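Local coordinates for protein probable arabinosyltransferase C (Mycobacterium tuberculosis, PDB 3PTY) that probably polymerises arabinose into the arabinan of arabinogalactan during cell-wall biogenesis, its C-terminal domain being a lectin-like carbohydrate-binding module, at residues W208-A213 with A328-D333. Numbering follows the deposited sequence.
Sequences WRNLRA and ASYLKD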
# COMPACT_ATOMS: atom_id res chain seq x y z
N TRP A 208 -10.85 -14.29 3.13
CA TRP A 208 -10.93 -14.58 4.56
C TRP A 208 -10.76 -13.32 5.40
O TRP A 208 -9.93 -12.46 5.10
CB TRP A 208 -9.85 -15.58 4.96
CG TRP A 208 -10.10 -16.98 4.47
CD1 TRP A 208 -9.45 -17.62 3.46
CD2 TRP A 208 -11.07 -17.91 4.98
NE1 TRP A 208 -9.95 -18.89 3.31
CE2 TRP A 208 -10.94 -19.10 4.23
CE3 TRP A 208 -12.03 -17.86 6.00
CZ2 TRP A 208 -11.74 -20.22 4.45
CZ3 TRP A 208 -12.82 -18.97 6.23
CH2 TRP A 208 -12.67 -20.14 5.45
N ARG A 209 -11.55 -13.20 6.46
CA ARG A 209 -11.37 -12.09 7.39
C ARG A 209 -12.00 -12.46 8.72
O ARG A 209 -12.62 -13.51 8.85
CB ARG A 209 -11.98 -10.80 6.85
CG ARG A 209 -13.50 -10.82 6.70
CD ARG A 209 -13.89 -10.84 5.25
NE ARG A 209 -15.32 -10.64 5.03
CZ ARG A 209 -15.99 -11.25 4.06
NH1 ARG A 209 -15.36 -12.08 3.25
NH2 ARG A 209 -17.29 -11.03 3.91
N ASN A 210 -11.82 -11.59 9.71
CA ASN A 210 -12.34 -11.85 11.04
C ASN A 210 -13.60 -11.05 11.34
O ASN A 210 -13.54 -9.83 11.47
CB ASN A 210 -11.26 -11.55 12.09
CG ASN A 210 -10.13 -12.56 12.05
OD1 ASN A 210 -10.37 -13.76 12.06
ND2 ASN A 210 -8.89 -12.07 11.97
N LEU A 211 -14.73 -11.74 11.42
CA LEU A 211 -15.98 -11.11 11.86
C LEU A 211 -15.89 -10.91 13.37
O LEU A 211 -15.35 -11.77 14.08
CB LEU A 211 -17.18 -12.00 11.53
CG LEU A 211 -17.31 -12.52 10.10
CD1 LEU A 211 -18.49 -13.48 10.00
CD2 LEU A 211 -17.46 -11.38 9.11
N ARG A 212 -16.40 -9.79 13.87
CA ARG A 212 -16.28 -9.49 15.30
C ARG A 212 -17.61 -9.10 15.92
O ARG A 212 -18.37 -8.30 15.36
CB ARG A 212 -15.27 -8.37 15.57
CG ARG A 212 -13.92 -8.52 14.88
CD ARG A 212 -13.72 -7.45 13.82
NE ARG A 212 -12.57 -7.71 12.96
CZ ARG A 212 -11.45 -6.99 12.95
NH1 ARG A 212 -11.33 -5.94 13.76
NH2 ARG A 212 -10.46 -7.31 12.12
N ALA A 213 -17.87 -9.66 17.10
CA ALA A 213 -19.05 -9.33 17.88
C ALA A 213 -18.59 -9.00 19.30
O ALA A 213 -17.95 -9.82 19.95
CB ALA A 213 -20.01 -10.52 17.89
N ALA A 328 -3.80 -12.65 12.64
CA ALA A 328 -5.01 -11.96 13.08
C ALA A 328 -4.63 -10.81 14.00
O ALA A 328 -3.80 -10.96 14.88
CB ALA A 328 -5.94 -12.94 13.79
N SER A 329 -5.24 -9.64 13.80
CA SER A 329 -4.98 -8.52 14.70
C SER A 329 -6.19 -7.60 14.79
O SER A 329 -7.06 -7.61 13.92
CB SER A 329 -3.76 -7.73 14.22
OG SER A 329 -4.06 -7.02 13.03
N TYR A 330 -6.22 -6.78 15.85
CA TYR A 330 -7.37 -5.92 16.15
C TYR A 330 -6.86 -4.61 16.72
O TYR A 330 -5.91 -4.59 17.48
CB TYR A 330 -8.28 -6.60 17.17
CG TYR A 330 -8.56 -8.05 16.82
CD1 TYR A 330 -7.70 -9.05 17.23
CD2 TYR A 330 -9.66 -8.40 16.05
CE1 TYR A 330 -7.92 -10.37 16.89
CE2 TYR A 330 -9.90 -9.73 15.71
CZ TYR A 330 -9.03 -10.71 16.14
OH TYR A 330 -9.23 -12.03 15.81
N LEU A 331 -7.51 -3.50 16.36
CA LEU A 331 -7.13 -2.20 16.91
C LEU A 331 -7.90 -1.94 18.21
O LEU A 331 -9.13 -1.82 18.19
CB LEU A 331 -7.42 -1.09 15.91
CG LEU A 331 -7.03 0.33 16.33
CD1 LEU A 331 -5.52 0.41 16.55
CD2 LEU A 331 -7.48 1.35 15.29
N LYS A 332 -7.19 -1.84 19.33
CA LYS A 332 -7.81 -1.61 20.64
C LYS A 332 -8.77 -0.40 20.68
O LYS A 332 -9.81 -0.44 21.36
CB LYS A 332 -6.71 -1.43 21.69
CG LYS A 332 -7.21 -1.13 23.08
CD LYS A 332 -6.06 -1.11 24.09
CE LYS A 332 -5.07 -0.00 23.76
NZ LYS A 332 -4.20 0.32 24.92
N ASP A 333 -8.42 0.66 19.97
CA ASP A 333 -9.22 1.90 19.93
C ASP A 333 -10.53 1.81 19.14
O ASP A 333 -11.43 2.63 19.33
CB ASP A 333 -8.38 3.04 19.36
CG ASP A 333 -7.06 3.20 20.07
OD1 ASP A 333 -6.06 2.61 19.60
OD2 ASP A 333 -7.02 3.89 21.11
O HOH W 1 -7.76 -9.47 11.93
O HOH W 2 -8.35 -5.51 12.52
O HOH W 3 -9.88 -3.44 14.76
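Two strands from different β-sheets of the EmbC C-terminal domain meet where R212 and N210 reach across to Y330, S329 and A328. Strand 209-213 belongs to the antiparallel sheet and strand 328-331 to the mixed one; their axes come within 8.5 Å at 46°, too far apart for direct backbone pairing. Water supplies the polar link instead. N210 ND2 donates to water 1 at 2.8 Å, and this water also accepts from S329 N. R212 NH2 donates a hydrogen bond to water 2, which in turn is hydrogen-bonded to S329 O. A weak bond from R212 NH1 to water 3, itself bound by L331 N, completes the series. This water-bridged junction, whose touching residues are all buried, joins the two sheets of the carbohydrate-binding module; L331, at the end of its strand, and D333, just beyond it, touch a bound octyl arabinofuranoside. R212 bends at chi2 (113°), and its NE returns to N210 O at 2.8 Å, the acceptor lying nearly in the guanidinium plane. That bond restrains the group while Y330 CD2 sits over the rim of one face, 3.8 Å from R212 CZ; the two planes are 64° apart, so they do not stack. W335 O takes a further bond from R212 NH1. N210 ND2 packs against A328 CB at 3.6 Å and N210 OD1 is hydrogen-bonded to T168 and R246, whereas Y330 OH turns to E40 on strand 37-40.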